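Local structure of YcaO (6CIB) at residues E27-S39 with I45-G57. The protein binds ADP and magnesium and, as a YcaO-family enzyme, probably uses ATP to activate peptide backbone amides for thioamidation. Numbering follows the deposited sequence.
Sequences ELERKVGVVEKFS and IPVEIRRRRSQYG
Over one face of the Arg-50 guanidinium lies the aliphatic chain of Lys-37, its CG 3.5 Å above the plane, while acceptors gather round the edge. Glu-29 OE2 turns its syn lone pair to Arg-50 NE, 2.8 Å away, and Glu-48 OE1 takes both Arg-50 NH1 and NH2 end-on. Water 1 links Arg-50 NH2 to Glu-29 OE1, which also receives Lys-37 NZ. A bend at chi2 (-72°) swings the guanidinium toward strand 34-42 and back toward Glu-48, where five in-plane N-H donors suit it to two carboxylates at once. A leucine in place of Arg-50 would probably cost Glu-29 OE2 and Glu-48 OE1 their common partner and helix 28-31 its salt bridge to strand 45-54, though Lys-37 and Arg-68 stay with the other oxygens.

On the sheet face of Glu-36 and Phe-38, the Arg-51 guanidinium carries Val-35 CG2 centrally over one face, 3.6 Å above its plane. At its edge, Arg-51 NE reaches the anti lone pair of Glu-36 OE1 at 2.9 Å, the carboxylate standing nearly perpendicular (88°); Arg-53 NH1 also lies there, and Glu-58 pairs with both arginines. The Phe-38 ring meets Ile-49 CG2 obliquely, 4.0 Å from Phe-38 CD2, a hydrogen-bonded pair with apolar side chains side by side.

The antiparallel strands slip by one residue where Val-35 and Glu-36 both oppose Arg-51, a classic beta bulge. Gly-33 closes helix 28-31 with a Schellman motif; its positive phi favours glycine, and a CB would strike Arg-53 O. Next to it, Val-32 O accepts Arg-52 NE at 2.9 Å, and Glu-86 holds Arg-52 NH2. This hairpin forms two strands of a three-stranded sheet completed by 57-64, with Val-32 and Arg-52 against ADP-lining helix 68-85 and Ile-49 against helix 241-260.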
loop_
_atom_site.group_PDB
_atom_site.type_symbol
_atom_site.label_atom_id
_atom_site.label_comp_id
_atom_site.label_asym_id
_atom_site.label_seq_id
_atom_site.Cartn_x
_atom_site.Cartn_y
_atom_site.Cartn_z
ATOM N N GLU A 27 -11.276 -20.500 -8.437
ATOM C CA GLU A 27 -11.562 -20.860 -7.040
ATOM C C GLU A 27 -10.467 -20.373 -6.079
ATOM O O GLU A 27 -10.114 -21.059 -5.103
ATOM C CB GLU A 27 -11.812 -22.370 -6.916
ATOM C CG GLU A 27 -12.984 -22.867 -7.760
ATOM C CD GLU A 27 -13.364 -24.320 -7.501
ATOM O OE1 GLU A 27 -12.930 -24.906 -6.489
ATOM O OE2 GLU A 27 -14.126 -24.882 -8.318
ATOM N N LEU A 28 -9.946 -19.177 -6.363
ATOM C CA LEU A 28 -8.792 -18.625 -5.640
ATOM C C LEU A 28 -9.037 -18.455 -4.146
ATOM O O LEU A 28 -8.151 -18.769 -3.342
ATOM C CB LEU A 28 -8.313 -17.299 -6.263
ATOM C CG LEU A 28 -7.838 -17.312 -7.722
ATOM C CD1 LEU A 28 -7.491 -15.894 -8.150
ATOM C CD2 LEU A 28 -6.655 -18.247 -7.962
ATOM N N GLU A 29 -10.235 -17.991 -3.782
ATOM C CA GLU A 29 -10.559 -17.713 -2.379
ATOM C C GLU A 29 -10.555 -18.978 -1.526
ATOM O O GLU A 29 -9.900 -19.010 -0.470
ATOM C CB GLU A 29 -11.863 -16.909 -2.250
ATOM C CG GLU A 29 -11.700 -15.486 -2.787
ATOM C CD GLU A 29 -12.734 -14.498 -2.283
ATOM O OE1 GLU A 29 -13.804 -14.386 -2.904
ATOM O OE2 GLU A 29 -12.462 -13.791 -1.292
ATOM N N ARG A 30 -11.233 -20.022 -2.015
ATOM C CA ARG A 30 -11.198 -21.347 -1.382
ATOM C C ARG A 30 -9.761 -21.870 -1.270
ATOM O O ARG A 30 -9.354 -22.322 -0.196
ATOM C CB ARG A 30 -12.084 -22.356 -2.135
ATOM C CG ARG A 30 -12.204 -23.722 -1.447
ATOM C CD ARG A 30 -12.885 -24.792 -2.306
ATOM N NE ARG A 30 -12.284 -24.993 -3.636
ATOM C CZ ARG A 30 -11.149 -25.649 -3.888
ATOM N NH1 ARG A 30 -10.429 -26.187 -2.908
ATOM N NH2 ARG A 30 -10.720 -25.757 -5.138
ATOM N N LYS A 31 -9.001 -21.778 -2.363
ATOM C CA LYS A 31 -7.647 -22.337 -2.440
ATOM C C LYS A 31 -6.675 -21.674 -1.489
ATOM O O LYS A 31 -5.679 -22.283 -1.079
ATOM C CB LYS A 31 -7.113 -22.264 -3.870
ATOM C CG LYS A 31 -7.643 -23.363 -4.783
ATOM C CD LYS A 31 -7.230 -23.124 -6.227
ATOM C CE LYS A 31 -7.753 -24.214 -7.152
ATOM N NZ LYS A 31 -7.843 -23.745 -8.572
ATOM N N VAL A 32 -7.006 -20.438 -1.121
ATOM C CA VAL A 32 -6.180 -19.563 -0.304
ATOM C C VAL A 32 -6.672 -19.517 1.159
ATOM O O VAL A 32 -6.111 -18.812 2.008
ATOM C CB VAL A 32 -6.100 -18.200 -1.035
ATOM C CG1 VAL A 32 -6.631 -17.020 -0.240
ATOM C CG2 VAL A 32 -4.726 -18.001 -1.653
ATOM N N GLY A 33 -7.721 -20.287 1.445
ATOM C CA GLY A 33 -8.172 -20.509 2.826
ATOM C C GLY A 33 -9.244 -19.580 3.372
ATOM O O GLY A 33 -9.427 -19.518 4.585
ATOM N N VAL A 34 -9.943 -18.862 2.486
ATOM C CA VAL A 34 -11.084 -18.025 2.878
ATOM C C VAL A 34 -12.182 -18.950 3.401
ATOM O O VAL A 34 -12.575 -19.900 2.730
ATOM C CB VAL A 34 -11.620 -17.163 1.701
ATOM C CG1 VAL A 34 -12.951 -16.492 2.052
ATOM C CG2 VAL A 34 -10.585 -16.123 1.280
ATOM N N VAL A 35 -12.652 -18.668 4.607
ATOM C CA VAL A 35 -13.673 -19.497 5.242
ATOM C C VAL A 35 -14.955 -18.708 5.531
ATOM O O VAL A 35 -16.005 -19.309 5.755
ATOM C CB VAL A 35 -13.147 -20.221 6.511
ATOM C CG1 VAL A 35 -12.219 -21.372 6.121
ATOM C CG2 VAL A 35 -12.464 -19.252 7.472
ATOM N N GLU A 36 -14.861 -17.374 5.501
ATOM C CA GLU A 36 -16.021 -16.501 5.692
ATOM C C GLU A 36 -15.880 -15.155 4.971
ATOM O O GLU A 36 -14.774 -14.616 4.843
ATOM C CB GLU A 36 -16.272 -16.271 7.185
ATOM C CG GLU A 36 -17.736 -16.046 7.548
ATOM C CD GLU A 36 -17.976 -15.899 9.050
ATOM O OE1 GLU A 36 -17.009 -15.977 9.847
ATOM O OE2 GLU A 36 -19.146 -15.681 9.434
ATOM N N LYS A 37 -17.017 -14.623 4.529
ATOM C CA LYS A 37 -17.097 -13.364 3.790
ATOM C C LYS A 37 -18.145 -12.461 4.415
ATOM O O LYS A 37 -19.207 -12.932 4.837
ATOM C CB LYS A 37 -17.474 -13.614 2.328
ATOM C CG LYS A 37 -16.512 -14.513 1.566
ATOM C CD LYS A 37 -16.888 -14.596 0.100
ATOM C CE LYS A 37 -15.942 -15.533 -0.622
ATOM N NZ LYS A 37 -16.179 -15.532 -2.094
ATOM N N PHE A 38 -17.845 -11.167 4.456
ATOM C CA PHE A 38 -18.784 -10.147 4.924
ATOM C C PHE A 38 -18.822 -8.976 3.942
ATOM O O PHE A 38 -17.780 -8.559 3.432
ATOM C CB PHE A 38 -18.365 -9.600 6.293
ATOM C CG PHE A 38 -18.280 -10.641 7.378
ATOM C CD1 PHE A 38 -19.423 -11.019 8.096
ATOM C CD2 PHE A 38 -17.053 -11.230 7.699
ATOM C CE1 PHE A 38 -19.347 -11.972 9.107
ATOM C CE2 PHE A 38 -16.969 -12.183 8.717
ATOM C CZ PHE A 38 -18.116 -12.547 9.423
ATOM N N SER A 39 -20.012 -8.430 3.725
ATOM C CA SER A 39 -20.180 -7.225 2.913
ATOM C C SER A 39 -20.654 -6.041 3.733
ATOM O O SER A 39 -21.688 -6.102 4.405
ATOM C CB SER A 39 -21.154 -7.479 1.759
ATOM O OG SER A 39 -20.618 -8.427 0.863
ATOM N N ILE A 45 -19.484 3.659 -0.054
ATOM C CA ILE A 45 -18.348 2.785 -0.396
ATOM C C ILE A 45 -18.534 1.330 0.053
ATOM O O ILE A 45 -18.632 1.056 1.256
ATOM C CB ILE A 45 -16.980 3.325 0.130
ATOM C CG1 ILE A 45 -16.675 4.735 -0.425
ATOM C CG2 ILE A 45 -15.844 2.339 -0.173
ATOM C CD1 ILE A 45 -16.740 4.865 -1.945
ATOM N N PRO A 46 -18.556 0.394 -0.918
ATOM C CA PRO A 46 -18.560 -1.037 -0.624
ATOM C C PRO A 46 -17.237 -1.468 -0.005
ATOM O O PRO A 46 -16.161 -1.145 -0.539
ATOM C CB PRO A 46 -18.714 -1.697 -2.008
ATOM C CG PRO A 46 -19.136 -0.619 -2.931
ATOM C CD PRO A 46 -18.605 0.659 -2.365
ATOM N N VAL A 47 -17.329 -2.174 1.120
ATOM C CA VAL A 47 -16.163 -2.755 1.792
ATOM C C VAL A 47 -16.422 -4.258 1.968
ATOM O O VAL A 47 -17.543 -4.672 2.266
ATOM C CB VAL A 47 -15.860 -2.074 3.162
ATOM C CG1 VAL A 47 -14.658 -2.730 3.854
ATOM C CG2 VAL A 47 -15.601 -0.581 2.984
ATOM N N GLU A 48 -15.376 -5.060 1.780
ATOM C CA GLU A 48 -15.469 -6.514 1.859
ATOM C C GLU A 48 -14.515 -7.052 2.914
ATOM O O GLU A 48 -13.359 -6.621 2.996
ATOM C CB GLU A 48 -15.150 -7.127 0.497
ATOM C CG GLU A 48 -16.234 -6.910 -0.551
ATOM C CD GLU A 48 -17.477 -7.753 -0.297
ATOM O OE1 GLU A 48 -17.343 -8.946 0.040
ATOM O OE2 GLU A 48 -18.590 -7.224 -0.446
ATOM N N ILE A 49 -14.996 -7.976 3.739
ATOM C CA ILE A 49 -14.141 -8.552 4.793
ATOM C C ILE A 49 -14.030 -10.049 4.572
ATOM O O ILE A 49 -15.027 -10.713 4.266
ATOM C CB ILE A 49 -14.629 -8.209 6.228
ATOM C CG1 ILE A 49 -14.543 -6.701 6.485
ATOM C CG2 ILE A 49 -13.799 -8.914 7.304
ATOM C CD1 ILE A 49 -15.876 -6.006 6.357
ATOM N N ARG A 50 -12.808 -10.561 4.718
ATOM C CA ARG A 50 -12.532 -11.985 4.595
ATOM C C ARG A 50 -11.903 -12.535 5.873
ATOM O O ARG A 50 -10.987 -11.924 6.436
ATOM C CB ARG A 50 -11.626 -12.247 3.385
ATOM C CG ARG A 50 -12.197 -11.766 2.041
ATOM C CD ARG A 50 -13.364 -12.639 1.573
ATOM N NE ARG A 50 -13.990 -12.152 0.338
ATOM C CZ ARG A 50 -14.969 -11.246 0.279
ATOM N NH1 ARG A 50 -15.461 -10.709 1.392
ATOM N NH2 ARG A 50 -15.457 -10.868 -0.907
ATOM N N ARG A 51 -12.422 -13.671 6.331
ATOM C CA ARG A 51 -11.770 -14.470 7.359
ATOM C C ARG A 51 -11.018 -15.593 6.641
ATOM O O ARG A 51 -11.614 -16.368 5.882
ATOM C CB ARG A 51 -12.797 -15.016 8.360
ATOM C CG ARG A 51 -12.192 -15.728 9.567
ATOM C CD ARG A 51 -13.212 -15.945 10.684
ATOM N NE ARG A 51 -14.300 -16.850 10.308
ATOM C CZ ARG A 51 -14.286 -18.175 10.462
ATOM N NH1 ARG A 51 -13.240 -18.791 10.997
ATOM N NH2 ARG A 51 -15.333 -18.900 10.080
ATOM N N ARG A 52 -9.710 -15.640 6.872
ATOM C CA ARG A 52 -8.790 -16.557 6.190
ATOM C C ARG A 52 -8.044 -17.454 7.196
ATOM O O ARG A 52 -7.585 -16.969 8.229
ATOM C CB ARG A 52 -7.775 -15.745 5.373
ATOM C CG ARG A 52 -6.987 -16.557 4.362
ATOM C CD ARG A 52 -5.818 -15.792 3.759
ATOM N NE ARG A 52 -4.753 -16.742 3.433
ATOM C CZ ARG A 52 -3.549 -16.762 3.990
ATOM N NH1 ARG A 52 -3.193 -15.855 4.887
ATOM N NH2 ARG A 52 -2.685 -17.691 3.627
ATOM N N ARG A 53 -7.922 -18.746 6.876
ATOM C CA ARG A 53 -7.190 -19.717 7.702
ATOM C C ARG A 53 -5.933 -20.187 7.002
ATOM O O ARG A 53 -5.980 -20.501 5.813
ATOM C CB ARG A 53 -8.037 -20.967 7.955
ATOM C CG ARG A 53 -9.101 -20.836 9.015
ATOM C CD ARG A 53 -9.371 -22.205 9.631
ATOM N NE ARG A 53 -10.768 -22.382 10.030
ATOM C CZ ARG A 53 -11.364 -21.767 11.054
ATOM N NH1 ARG A 53 -10.701 -20.898 11.816
ATOM N NH2 ARG A 53 -12.643 -22.015 11.314
ATOM N N SER A 54 -4.827 -20.271 7.744
ATOM C CA SER A 54 -3.589 -20.925 7.265
ATOM C C SER A 54 -2.874 -21.622 8.425
ATOM O O SER A 54 -3.345 -21.569 9.566
ATOM C CB SER A 54 -2.657 -19.908 6.588
ATOM O OG SER A 54 -2.032 -19.060 7.544
ATOM N N GLN A 55 -1.729 -22.244 8.148
ATOM C CA GLN A 55 -0.876 -22.795 9.218
ATOM C C GLN A 55 -0.448 -21.716 10.223
ATOM O O GLN A 55 -0.044 -22.040 11.335
ATOM C CB GLN A 55 0.360 -23.498 8.643
ATOM C CG GLN A 55 1.420 -22.543 8.127
ATOM C CD GLN A 55 2.786 -23.169 7.969
ATOM O OE1 GLN A 55 3.048 -23.864 6.992
ATOM N NE2 GLN A 55 3.675 -22.897 8.913
ATOM N N TYR A 56 -0.547 -20.441 9.826
ATOM C CA TYR A 56 -0.129 -19.321 10.678
ATOM C C TYR A 56 -1.239 -18.800 11.579
ATOM O O TYR A 56 -0.998 -17.958 12.447
ATOM C CB TYR A 56 0.530 -18.213 9.844
ATOM C CG TYR A 56 1.776 -18.722 9.150
ATOM C CD1 TYR A 56 2.971 -18.902 9.863
ATOM C CD2 TYR A 56 1.753 -19.079 7.800
ATOM C CE1 TYR A 56 4.114 -19.390 9.243
ATOM C CE2 TYR A 56 2.893 -19.583 7.170
ATOM C CZ TYR A 56 4.070 -19.737 7.901
ATOM O OH TYR A 56 5.211 -20.231 7.299
ATOM N N GLY A 57 -2.446 -19.326 11.390
ATOM C CA GLY A 57 -3.586 -18.956 12.226
ATOM C C GLY A 57 -4.758 -18.420 11.427
ATOM O O GLY A 57 -4.885 -18.683 10.232
HETATM O O HOH W 1 -14.425 -11.863 -3.299
HETATM O O HOH W 2 -4.684 -21.451 3.683
#